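Local coordinates for transcription elongation factor SPT6 (Candida glabrata, PDB 3PJP), which binds the phosphorylated C-terminal repeat domain of RNA polymerase II through its tandem SH2 domain and probably acts as a histone H3-H4 chaperone during transcription elongation, at residues K120-Y125 / V134-L139; G113-V118 / Y148-L153; Y160-K165 / F171-Y176. All blocks are in the same frame, centred on the assembly; numbering follows the deposited sequence.

Interaction 1: residues K120-Y125 / V134-L139; sequences KFIEDY and VYYFSL
Helix 120-125 packs on strand 134-139 with the two axes running nearly antiparallel, at 165° and 9.3 Å at their closest, and the backbones come nearest at Ile122 and Val134, whose CA atoms are 7.1 Å apart. Four contacts fill this gap. The branch CG2 of Ile122, set anti to the backbone N, lies 3.6 Å from Val134 CG1. The other branch serves Tyr136: Ile122 CG1 reaches the edge of that ring, near its plane, 3.6 Å from CD2, and the two side chains run alongside each other, pointing opposite ways. Beyond it, Phe121 and Tyr136 form an oblique aromatic pair, with planes at 77° and centroids 5.4 Å apart. The hydroxyl of Tyr136 sits at the edge of the Phe121 ring, its OH 3.2 Å from CE2. One turn further along the helix, Tyr125 brings the CD1-CE1 side of its ring against Val134, with CE1 3.7 Å from CB. Lys111, on the short strand 110-111, makes cation-pi contacts with both Phe121 and Tyr136. No hydrogen bond links the two segments, which implies that shape and apolar contact hold helix 115-128 to the strand that follows it in a beta-alpha-beta unit, while the strand's polar backbone groups pair with its sheet neighbours.

Interaction 2: residues G113-V118 / Y148-L153; sequences GTKKEV and YLIFKL
This is a buried, largely apolar helix-on-sheet contact, in which Lys115 and Val118 from the first turn of helix 115-128 meet Tyr148 and Ile150 of strand 146-152. The nearest CA pairs, Lys115 with Tyr148 at 7.5 Å and Val118 with Ile150 at 7.6 Å, set the helix a side-chain layer above the strand. The Lys115 side chain crosses that of Tyr148 at about a right angle and puts CD over one face of the ring, offset toward the CE1-CZ rim, in a CH-pi contact: CD stands 3.9 Å from the ring centroid and only 16° off the normal. A bend at chi3 (62°) turns the lysine chain toward the phenol end, where a water hydrogen-bonded to Tyr148 OH at 2.6 Å also accepts a weak bond from Lys115 NZ. Thus CD lies over the ring while NZ joins the hydroxyl only weakly, through the shared water. Further along the strand, Ile150 extends CD1 to Val118 CG1, 3.7 Å away. The start of the helix is fixed by a capping box: Glu117 N donates to Thr114 OG1, and Thr114 N returns a bond of 3.1 Å to Glu117 OE1. Around the contact, Ile161 of strand 159-166 touches both Lys115 and Tyr148, while Ile150 also packs on Val119 and Ile122 of the same helix; strand 146-152 lies between strands 134-139 and 159-166, with backbone bonds from Ile150 to Tyr136 and from Leu149 to Trp162.

Interaction 3: residues Y160-K165 / F171-Y176; sequences YIWNVK and FFLVNY
Val164 and Leu173 meet obliquely beside the backbone pairing of strands 160-165 and 171-173, and the orientation of their branches organises the contact. In Leu173, chi1 (175°) sends CG away from the backbone N, and chi2 (61°) then turns CD1 toward strand 160-165. There CD1 is 4.0 Å from Val164 CG2 and closer still to a backbone atom, 3.4 Å from Asn163 O. The same methyl approaches Trp162 obliquely, 4.2 Å from CE3, so one leucine branch touches three successive residues. Val164 divides its methyls between two partners: CG2 faces Leu173, whereas CG1 lies 3.7 Å from Phe171 CB. The Phe171 ring lies farther from strand 160-165, against Leu100 and Leu104 of helix 86-105 and Val181 and Leu184 of helix 181-191.

Lys165 and Phe172 project from the other face of the sheet. Their CB atoms are 4.3 Å apart, but both side chains then diverge, making the backbone their main link. They form an antiparallel hydrogen-bonded pair: Lys165 N donates to Phe172 O at 2.9 Å, in the carbonyl plane and on a lone pair, and Phe172 N donates to Lys165 O at 2.8 Å, also in plane. Phe172 O additionally receives a CA-H...O contact from Val164. Beyond Leu173 the chain makes a classic gamma turn centred on Val174 (phi 63°), closed by Asn175 N bonding to Leu173 O; Asn175 ND2 adds a second bond to the same carbonyl. Two strands consecutive in the chain, antiparallel and joined by reciprocal bonds, define a beta hairpin, here in the mixed sheet of the C-terminal SH2 fold of the tandem, with helix 181-191 packed on the Leu173 and Phe171 face.

In the fold
All three contacts belong to one mixed sheet, in the C-terminal half of the tandem SH2 domain. Interactions 1 and 2 both use helix 115-128 and have centres about 4 Å apart; both segments of interaction 1 fall between those of interaction 2 along the chain, and strands 134-139 and 146-152 are neighbours. Interaction 3 follows in series, its centre about 13 Å from that of interaction 2 and about 16 Å from that of interaction 1. It touches interaction 2 because strands 146-152 and 159-166 are adjacent. Val134, Tyr136, Tyr148 and Ile150 face helix 115-128, whereas Tyr135, Phe137 and Phe151 meet helix 181-191: the helices sandwich the sheet, the SH2 arrangement.

Interaction 1: residues K120-Y125 / V134-L139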
loop_
_atom_site.group_PDB
_atom_site.type_symbol
_atom_site.label_atom_id
_atom_site.label_comp_id
_atom_site.label_asym_id
_atom_site.label_seq_id
_atom_site.Cartn_x
_atom_site.Cartn_y
_atom_site.Cartn_z
ATOM N N LYS A 120 4.363 -16.741 -14.829
ATOM C CA LYS A 120 5.048 -17.940 -15.298
ATOM C C LYS A 120 5.121 -19.009 -14.211
ATOM O O LYS A 120 4.968 -20.196 -14.495
ATOM C CB LYS A 120 6.448 -17.611 -15.830
ATOM C CG LYS A 120 7.176 -18.810 -16.424
ATOM C CD LYS A 120 8.501 -18.405 -17.052
ATOM C CE LYS A 120 9.215 -19.608 -17.657
ATOM N NZ LYS A 120 10.541 -19.239 -18.228
ATOM N N PHE A 121 5.360 -18.600 -12.969
ATOM C CA PHE A 121 5.418 -19.574 -11.885
ATOM C C PHE A 121 4.085 -20.302 -11.752
ATOM O O PHE A 121 4.039 -21.513 -11.528
ATOM C CB PHE A 121 5.802 -18.929 -10.559
ATOM C CG PHE A 121 6.051 -19.924 -9.469
ATOM C CD1 PHE A 121 7.334 -20.370 -9.201
ATOM C CD2 PHE A 121 5.001 -20.436 -8.725
ATOM C CE1 PHE A 121 7.564 -21.298 -8.204
ATOM C CE2 PHE A 121 5.224 -21.365 -7.727
ATOM C CZ PHE A 121 6.505 -21.795 -7.464
ATOM N N ILE A 122 2.998 -19.557 -11.907
ATOM C CA ILE A 122 1.660 -20.122 -11.798
ATOM C C ILE A 122 1.289 -21.005 -12.991
ATOM O O ILE A 122 0.718 -22.079 -12.809
ATOM C CB ILE A 122 0.612 -19.018 -11.580
ATOM C CG1 ILE A 122 0.768 -18.445 -10.172
ATOM C CG2 ILE A 122 -0.801 -19.560 -11.788
ATOM C CD1 ILE A 122 -0.045 -17.208 -9.924
ATOM N N GLU A 123 1.611 -20.562 -14.205
ATOM C CA GLU A 123 1.411 -21.394 -15.392
ATOM C C GLU A 123 2.138 -22.730 -15.233
ATOM O O GLU A 123 1.542 -23.796 -15.381
ATOM C CB GLU A 123 1.911 -20.682 -16.651
ATOM C CG GLU A 123 1.077 -19.481 -17.086
ATOM C CD GLU A 123 1.705 -18.739 -18.256
ATOM O OE1 GLU A 123 1.103 -17.762 -18.749
ATOM O OE2 GLU A 123 2.810 -19.140 -18.683
ATOM N N ASP A 124 3.431 -22.667 -14.929
ATOM C CA ASP A 124 4.217 -23.880 -14.738
ATOM C C ASP A 124 3.620 -24.769 -13.647
ATOM O O ASP A 124 3.459 -25.972 -13.841
ATOM C CB ASP A 124 5.672 -23.543 -14.408
ATOM C CG ASP A 124 6.398 -22.897 -15.569
ATOM O OD1 ASP A 124 5.860 -22.911 -16.697
ATOM O OD2 ASP A 124 7.515 -22.378 -15.357
ATOM N N TYR A 125 3.290 -24.175 -12.503
ATOM C CA TYR A 125 2.715 -24.934 -11.397
ATOM C C TYR A 125 1.401 -25.609 -11.779
ATOM O O TYR A 125 1.142 -26.751 -11.394
ATOM C CB TYR A 125 2.497 -24.051 -10.170
ATOM C CG TYR A 125 1.790 -24.773 -9.047
ATOM C CD1 TYR A 125 0.402 -24.788 -8.968
ATOM C CD2 TYR A 125 2.508 -25.450 -8.071
ATOM C CE1 TYR A 125 -0.249 -25.453 -7.944
ATOM C CE2 TYR A 125 1.868 -26.113 -7.043
ATOM C CZ TYR A 125 0.490 -26.112 -6.983
ATOM O OH TYR A 125 -0.148 -26.775 -5.960
ATOM N N VAL A 134 -4.201 -22.348 -7.351
ATOM C CA VAL A 134 -3.035 -21.707 -6.766
ATOM C C VAL A 134 -3.238 -20.205 -6.809
ATOM O O VAL A 134 -3.954 -19.692 -7.670
ATOM C CB VAL A 134 -1.730 -22.102 -7.487
ATOM C CG1 VAL A 134 -1.692 -21.516 -8.892
ATOM C CG2 VAL A 134 -0.515 -21.660 -6.688
ATOM N N TYR A 135 -2.631 -19.505 -5.857
ATOM C CA TYR A 135 -2.627 -18.049 -5.880
ATOM C C TYR A 135 -1.430 -17.479 -5.129
ATOM O O TYR A 135 -0.977 -18.048 -4.133
ATOM C CB TYR A 135 -3.943 -17.470 -5.336
ATOM C CG TYR A 135 -4.189 -17.639 -3.846
ATOM C CD1 TYR A 135 -3.910 -16.610 -2.957
ATOM C CD2 TYR A 135 -4.746 -18.808 -3.338
ATOM C CE1 TYR A 135 -4.154 -16.749 -1.597
ATOM C CE2 TYR A 135 -4.994 -18.955 -1.977
ATOM C CZ TYR A 135 -4.695 -17.921 -1.117
ATOM O OH TYR A 135 -4.937 -18.053 0.228
ATOM N N TYR A 136 -0.922 -16.357 -5.629
ATOM C CA TYR A 136 0.193 -15.652 -5.011
ATOM C C TYR A 136 -0.061 -14.154 -4.996
ATOM O O TYR A 136 -0.806 -13.643 -5.828
ATOM C CB TYR A 136 1.482 -15.942 -5.773
ATOM C CG TYR A 136 1.906 -17.382 -5.673
ATOM C CD1 TYR A 136 2.214 -17.947 -4.444
ATOM C CD2 TYR A 136 1.993 -18.181 -6.808
ATOM C CE1 TYR A 136 2.601 -19.276 -4.345
ATOM C CE2 TYR A 136 2.381 -19.503 -6.720
ATOM C CZ TYR A 136 2.681 -20.046 -5.486
ATOM O OH TYR A 136 3.065 -21.364 -5.396
ATOM N N PHE A 137 0.552 -13.465 -4.034
ATOM C CA PHE A 137 0.612 -12.009 -4.017
ATOM C C PHE A 137 2.012 -11.604 -4.437
ATOM O O PHE A 137 2.983 -12.307 -4.138
ATOM C CB PHE A 137 0.344 -11.469 -2.603
ATOM C CG PHE A 137 -0.984 -11.865 -2.037
ATOM C CD1 PHE A 137 -2.133 -11.169 -2.373
ATOM C CD2 PHE A 137 -1.083 -12.931 -1.160
ATOM C CE1 PHE A 137 -3.359 -11.530 -1.846
ATOM C CE2 PHE A 137 -2.312 -13.299 -0.630
ATOM C CZ PHE A 137 -3.444 -12.600 -0.968
ATOM N N SER A 138 2.115 -10.480 -5.140
ATOM C CA SER A 138 3.408 -9.888 -5.465
ATOM C C SER A 138 3.307 -8.362 -5.520
ATOM O O SER A 138 2.218 -7.797 -5.578
ATOM C CB SER A 138 3.939 -10.459 -6.788
ATOM O OG SER A 138 3.061 -10.146 -7.848
ATOM N N LEU A 139 4.449 -7.679 -5.471
ATOM C CA LEU A 139 4.438 -6.231 -5.460
ATOM C C LEU A 139 4.198 -5.634 -6.835
ATOM O O LEU A 139 4.757 -6.088 -7.830
ATOM C CB LEU A 139 5.749 -5.698 -4.888
ATOM C CG LEU A 139 5.787 -5.593 -3.364
ATOM C CD1 LEU A 139 7.223 -5.386 -2.879
ATOM C CD2 LEU A 139 4.894 -4.454 -2.900
#

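Interaction 2: residues G113-V118 / Y148-L153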
loop_
_atom_site.group_PDB
_atom_site.type_symbol
_atom_site.label_atom_id
_atom_site.label_comp_id
_atom_site.label_asym_id
_atom_site.label_seq_id
_atom_site.Cartn_x
_atom_site.Cartn_y
_atom_site.Cartn_z
ATOM N N GLY A 113 9.555 -10.790 -7.100
ATOM C CA GLY A 113 9.611 -10.971 -8.532
ATOM C C GLY A 113 8.469 -10.258 -9.215
ATOM O O GLY A 113 7.504 -9.830 -8.577
ATOM N N THR A 114 8.587 -10.138 -10.529
ATOM C CA THR A 114 7.710 -9.290 -11.312
ATOM C C THR A 114 6.421 -9.993 -11.669
ATOM O O THR A 114 6.284 -11.198 -11.474
ATOM C CB THR A 114 8.373 -8.936 -12.634
ATOM O OG1 THR A 114 8.573 -10.141 -13.382
ATOM C CG2 THR A 114 9.723 -8.260 -12.393
ATOM N N LYS A 115 5.483 -9.237 -12.223
ATOM C CA LYS A 115 4.217 -9.819 -12.651
ATOM C C LYS A 115 4.464 -10.985 -13.593
ATOM O O LYS A 115 3.899 -12.066 -13.426
ATOM C CB LYS A 115 3.327 -8.773 -13.333
ATOM C CG LYS A 115 1.974 -9.344 -13.757
ATOM C CD LYS A 115 0.920 -8.257 -13.952
ATOM C CE LYS A 115 1.294 -7.296 -15.055
ATOM N NZ LYS A 115 0.209 -6.308 -15.299
ATOM N N LYS A 116 5.320 -10.767 -14.588
ATOM C CA LYS A 116 5.605 -11.806 -15.568
ATOM C C LYS A 116 6.187 -13.055 -14.919
ATOM O O LYS A 116 5.843 -14.173 -15.292
ATOM C CB LYS A 116 6.563 -11.290 -16.647
ATOM C CG LYS A 116 5.923 -10.364 -17.665
ATOM C CD LYS A 116 6.921 -9.989 -18.758
ATOM C CE LYS A 116 6.294 -9.039 -19.775
ATOM N NZ LYS A 116 7.280 -8.556 -20.790
ATOM N N GLU A 117 7.077 -12.860 -13.953
ATOM C CA GLU A 117 7.698 -13.984 -13.265
ATOM C C GLU A 117 6.664 -14.795 -12.483
ATOM O O GLU A 117 6.683 -16.027 -12.500
ATOM C CB GLU A 117 8.834 -13.496 -12.355
ATOM C CG GLU A 117 10.038 -12.997 -13.153
ATOM C CD GLU A 117 11.187 -12.503 -12.297
ATOM O OE1 GLU A 117 10.933 -11.995 -11.191
ATOM O OE2 GLU A 117 12.355 -12.615 -12.740
ATOM N N VAL A 118 5.742 -14.106 -11.822
ATOM C CA VAL A 118 4.760 -14.807 -11.007
ATOM C C VAL A 118 3.715 -15.493 -11.885
ATOM O O VAL A 118 3.278 -16.607 -11.583
ATOM C CB VAL A 118 4.107 -13.870 -9.950
ATOM C CG1 VAL A 118 2.952 -14.591 -9.229
ATOM C CG2 VAL A 118 5.150 -13.395 -8.964
ATOM N N TYR A 148 -0.277 -7.300 -6.710
ATOM C CA TYR A 148 -1.052 -8.182 -7.571
ATOM C C TYR A 148 -1.533 -9.387 -6.777
ATOM O O TYR A 148 -0.856 -9.846 -5.855
ATOM C CB TYR A 148 -0.230 -8.681 -8.755
ATOM C CG TYR A 148 0.346 -7.607 -9.621
ATOM C CD1 TYR A 148 -0.470 -6.791 -10.394
ATOM C CD2 TYR A 148 1.719 -7.415 -9.679
ATOM C CE1 TYR A 148 0.076 -5.806 -11.205
ATOM C CE2 TYR A 148 2.272 -6.437 -10.475
ATOM C CZ TYR A 148 1.453 -5.635 -11.238
ATOM O OH TYR A 148 2.035 -4.666 -12.035
ATOM N N LEU A 149 -2.717 -9.874 -7.127
ATOM C CA LEU A 149 -3.223 -11.150 -6.656
ATOM C C LEU A 149 -3.449 -11.976 -7.914
ATOM O O LEU A 149 -4.376 -11.713 -8.671
ATOM C CB LEU A 149 -4.535 -10.951 -5.900
ATOM C CG LEU A 149 -5.440 -12.141 -5.558
ATOM C CD1 LEU A 149 -4.672 -13.361 -5.063
ATOM C CD2 LEU A 149 -6.454 -11.704 -4.517
ATOM N N ILE A 150 -2.572 -12.945 -8.142
ATOM C CA ILE A 150 -2.553 -13.701 -9.397
ATOM C C ILE A 150 -2.924 -15.142 -9.064
ATOM O O ILE A 150 -2.363 -15.735 -8.138
ATOM C CB ILE A 150 -1.167 -13.651 -10.048
ATOM C CG1 ILE A 150 -0.648 -12.204 -10.075
ATOM C CG2 ILE A 150 -1.202 -14.260 -11.459
ATOM C CD1 ILE A 150 0.723 -12.042 -10.687
ATOM N N PHE A 151 -3.885 -15.691 -9.801
ATOM C CA PHE A 151 -4.482 -16.981 -9.444
ATOM C C PHE A 151 -5.004 -17.763 -10.645
ATOM O O PHE A 151 -5.282 -17.204 -11.703
ATOM C CB PHE A 151 -5.603 -16.803 -8.398
ATOM C CG PHE A 151 -6.765 -15.963 -8.869
ATOM C CD1 PHE A 151 -7.915 -16.561 -9.345
ATOM C CD2 PHE A 151 -6.717 -14.581 -8.813
ATOM C CE1 PHE A 151 -8.995 -15.798 -9.769
ATOM C CE2 PHE A 151 -7.805 -13.809 -9.232
ATOM C CZ PHE A 151 -8.948 -14.432 -9.712
ATOM N N LYS A 152 -5.142 -19.067 -10.448
ATOM C CA LYS A 152 -5.649 -19.960 -11.475
ATOM C C LYS A 152 -6.301 -21.135 -10.761
ATOM O O LYS A 152 -5.683 -21.770 -9.898
ATOM C CB LYS A 152 -4.488 -20.424 -12.355
ATOM C CG LYS A 152 -4.874 -21.188 -13.600
ATOM C CD LYS A 152 -3.616 -21.539 -14.399
ATOM C CE LYS A 152 -3.937 -22.353 -15.649
ATOM N NZ LYS A 152 -4.435 -21.468 -16.722
ATOM N N LEU A 153 -7.558 -21.406 -11.106
ATOM C CA LEU A 153 -8.374 -22.403 -10.423
ATOM C C LEU A 153 -7.962 -23.843 -10.744
ATOM O O LEU A 153 -7.935 -24.705 -9.864
ATOM C CB LEU A 153 -9.844 -22.201 -10.799
ATOM C CG LEU A 153 -10.828 -23.197 -10.185
ATOM C CD1 LEU A 153 -11.068 -22.893 -8.710
ATOM C CD2 LEU A 153 -12.139 -23.204 -10.958
HETATM O O HOH W 1 0.659 -3.399 -13.804
#

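Interaction 3: residues Y160-K165 / F171-Y176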
loop_
_atom_site.group_PDB
_atom_site.type_symbol
_atom_site.label_atom_id
_atom_site.label_comp_id
_atom_site.label_asym_id
_atom_site.label_seq_id
_atom_site.Cartn_x
_atom_site.Cartn_y
_atom_site.Cartn_z
ATOM N N TYR A 160 -5.983 -15.298 -13.782
ATOM C CA TYR A 160 -6.514 -13.956 -13.598
ATOM C C TYR A 160 -5.599 -13.133 -12.715
ATOM O O TYR A 160 -4.843 -13.671 -11.909
ATOM C CB TYR A 160 -7.890 -13.995 -12.952
ATOM C CG TYR A 160 -8.955 -14.652 -13.807
ATOM C CD1 TYR A 160 -9.603 -13.938 -14.808
ATOM C CD2 TYR A 160 -9.318 -15.974 -13.596
ATOM C CE1 TYR A 160 -10.590 -14.536 -15.588
ATOM C CE2 TYR A 160 -10.307 -16.582 -14.363
ATOM C CZ TYR A 160 -10.932 -15.853 -15.358
ATOM O OH TYR A 160 -11.907 -16.449 -16.126
ATOM N N ILE A 161 -5.688 -11.822 -12.873
ATOM C CA ILE A 161 -4.931 -10.905 -12.048
ATOM C C ILE A 161 -5.891 -9.925 -11.431
ATOM O O ILE A 161 -6.542 -9.143 -12.131
ATOM C CB ILE A 161 -3.841 -10.151 -12.859
ATOM C CG1 ILE A 161 -2.834 -11.149 -13.439
ATOM C CG2 ILE A 161 -3.137 -9.115 -11.979
ATOM C CD1 ILE A 161 -1.701 -10.514 -14.207
ATOM N N TRP A 162 -5.991 -9.976 -10.104
ATOM C CA TRP A 162 -6.734 -8.973 -9.356
ATOM C C TRP A 162 -5.762 -8.019 -8.666
ATOM O O TRP A 162 -4.550 -8.237 -8.673
ATOM C CB TRP A 162 -7.659 -9.631 -8.338
ATOM C CG TRP A 162 -8.857 -10.289 -8.968
ATOM C CD1 TRP A 162 -9.153 -10.363 -10.310
ATOM C CD2 TRP A 162 -9.895 -11.005 -8.290
ATOM N NE1 TRP A 162 -10.318 -11.063 -10.489
ATOM C CE2 TRP A 162 -10.796 -11.464 -9.268
ATOM C CE3 TRP A 162 -10.160 -11.282 -6.943
ATOM C CZ2 TRP A 162 -11.945 -12.201 -8.942
ATOM C CZ3 TRP A 162 -11.294 -12.006 -6.618
ATOM C CH2 TRP A 162 -12.178 -12.458 -7.614
ATOM N N ASN A 163 -6.290 -6.960 -8.060
ATOM C CA ASN A 163 -5.436 -5.890 -7.557
ATOM C C ASN A 163 -5.790 -5.584 -6.115
ATOM O O ASN A 163 -6.961 -5.479 -5.780
ATOM C CB ASN A 163 -5.600 -4.640 -8.411
ATOM C CG ASN A 163 -5.164 -4.867 -9.854
ATOM O OD1 ASN A 163 -3.972 -4.856 -10.160
ATOM N ND2 ASN A 163 -6.127 -5.101 -10.735
ATOM N N VAL A 164 -4.764 -5.434 -5.282
ATOM C CA VAL A 164 -4.964 -5.222 -3.853
ATOM C C VAL A 164 -4.225 -3.949 -3.462
ATOM O O VAL A 164 -3.046 -3.797 -3.777
ATOM C CB VAL A 164 -4.404 -6.398 -3.032
ATOM C CG1 VAL A 164 -4.483 -6.095 -1.540
ATOM C CG2 VAL A 164 -5.167 -7.686 -3.333
ATOM N N LYS A 165 -4.914 -3.022 -2.790
ATOM C CA LYS A 165 -4.284 -1.760 -2.382
ATOM C C LYS A 165 -3.982 -1.778 -0.888
ATOM O O LYS A 165 -4.852 -2.074 -0.063
ATOM C CB LYS A 165 -5.181 -0.567 -2.737
ATOM C CG LYS A 165 -4.703 0.790 -2.165
ATOM C CD LYS A 165 -3.723 1.493 -3.064
ATOM C CE LYS A 165 -3.512 2.937 -2.590
ATOM N NZ LYS A 165 -2.529 3.676 -3.427
ATOM N N PHE A 171 -6.037 -4.285 3.648
ATOM C CA PHE A 171 -5.785 -4.574 2.241
ATOM C C PHE A 171 -7.092 -4.474 1.473
ATOM O O PHE A 171 -8.024 -5.275 1.699
ATOM C CB PHE A 171 -5.188 -5.978 2.104
ATOM C CG PHE A 171 -4.043 -6.229 3.027
ATOM C CD1 PHE A 171 -2.760 -5.819 2.681
ATOM C CD2 PHE A 171 -4.239 -6.849 4.252
ATOM C CE1 PHE A 171 -1.694 -6.033 3.540
ATOM C CE2 PHE A 171 -3.188 -7.077 5.118
ATOM C CZ PHE A 171 -1.901 -6.665 4.762
ATOM N N PHE A 172 -7.193 -3.476 0.604
ATOM C CA PHE A 172 -8.425 -3.283 -0.147
ATOM C C PHE A 172 -8.455 -4.190 -1.366
ATOM O O PHE A 172 -7.568 -4.149 -2.214
ATOM C CB PHE A 172 -8.628 -1.822 -0.557
ATOM C CG PHE A 172 -9.929 -1.575 -1.264
ATOM C CD1 PHE A 172 -11.092 -1.331 -0.542
ATOM C CD2 PHE A 172 -9.997 -1.614 -2.647
ATOM C CE1 PHE A 172 -12.299 -1.118 -1.195
ATOM C CE2 PHE A 172 -11.203 -1.406 -3.305
ATOM C CZ PHE A 172 -12.349 -1.157 -2.585
ATOM N N LEU A 173 -9.470 -5.041 -1.401
ATOM C CA LEU A 173 -9.726 -5.909 -2.546
ATOM C C LEU A 173 -11.203 -5.827 -2.921
ATOM O O LEU A 173 -12.074 -6.332 -2.185
ATOM C CB LEU A 173 -9.329 -7.357 -2.228
ATOM C CG LEU A 173 -9.658 -8.376 -3.323
ATOM C CD1 LEU A 173 -8.922 -8.017 -4.609
ATOM C CD2 LEU A 173 -9.317 -9.797 -2.881
ATOM N N VAL A 174 -11.467 -5.180 -4.060
ATOM C CA VAL A 174 -12.804 -5.079 -4.661
ATOM C C VAL A 174 -13.837 -4.329 -3.810
ATOM O O VAL A 174 -14.366 -3.296 -4.232
ATOM C CB VAL A 174 -13.355 -6.462 -5.058
ATOM C CG1 VAL A 174 -14.752 -6.330 -5.670
ATOM C CG2 VAL A 174 -12.402 -7.134 -6.044
ATOM N N ASN A 175 -14.103 -4.837 -2.615
ATOM C CA ASN A 175 -15.172 -4.288 -1.793
ATOM C C ASN A 175 -14.746 -3.789 -0.429
ATOM O O ASN A 175 -15.112 -2.683 -0.030
ATOM C CB ASN A 175 -16.354 -5.278 -1.673
ATOM C CG ASN A 175 -15.959 -6.656 -1.099
ATOM O OD1 ASN A 175 -16.838 -7.476 -0.810
ATOM N ND2 ASN A 175 -14.664 -6.918 -0.941
ATOM N N TYR A 176 -13.965 -4.598 0.278
ATOM C CA TYR A 176 -13.626 -4.303 1.656
ATOM C C TYR A 176 -12.145 -4.044 1.842
ATOM O O TYR A 176 -11.315 -4.487 1.050
ATOM C CB TYR A 176 -14.000 -5.471 2.569
ATOM C CG TYR A 176 -15.449 -5.910 2.517
ATOM C CD1 TYR A 176 -16.473 -5.012 2.215
ATOM C CD2 TYR A 176 -15.785 -7.215 2.795
ATOM C CE1 TYR A 176 -17.805 -5.435 2.185
ATOM C CE2 TYR A 176 -17.102 -7.643 2.760
ATOM C CZ TYR A 176 -18.101 -6.745 2.458
ATOM O OH TYR A 176 -19.408 -7.174 2.421
#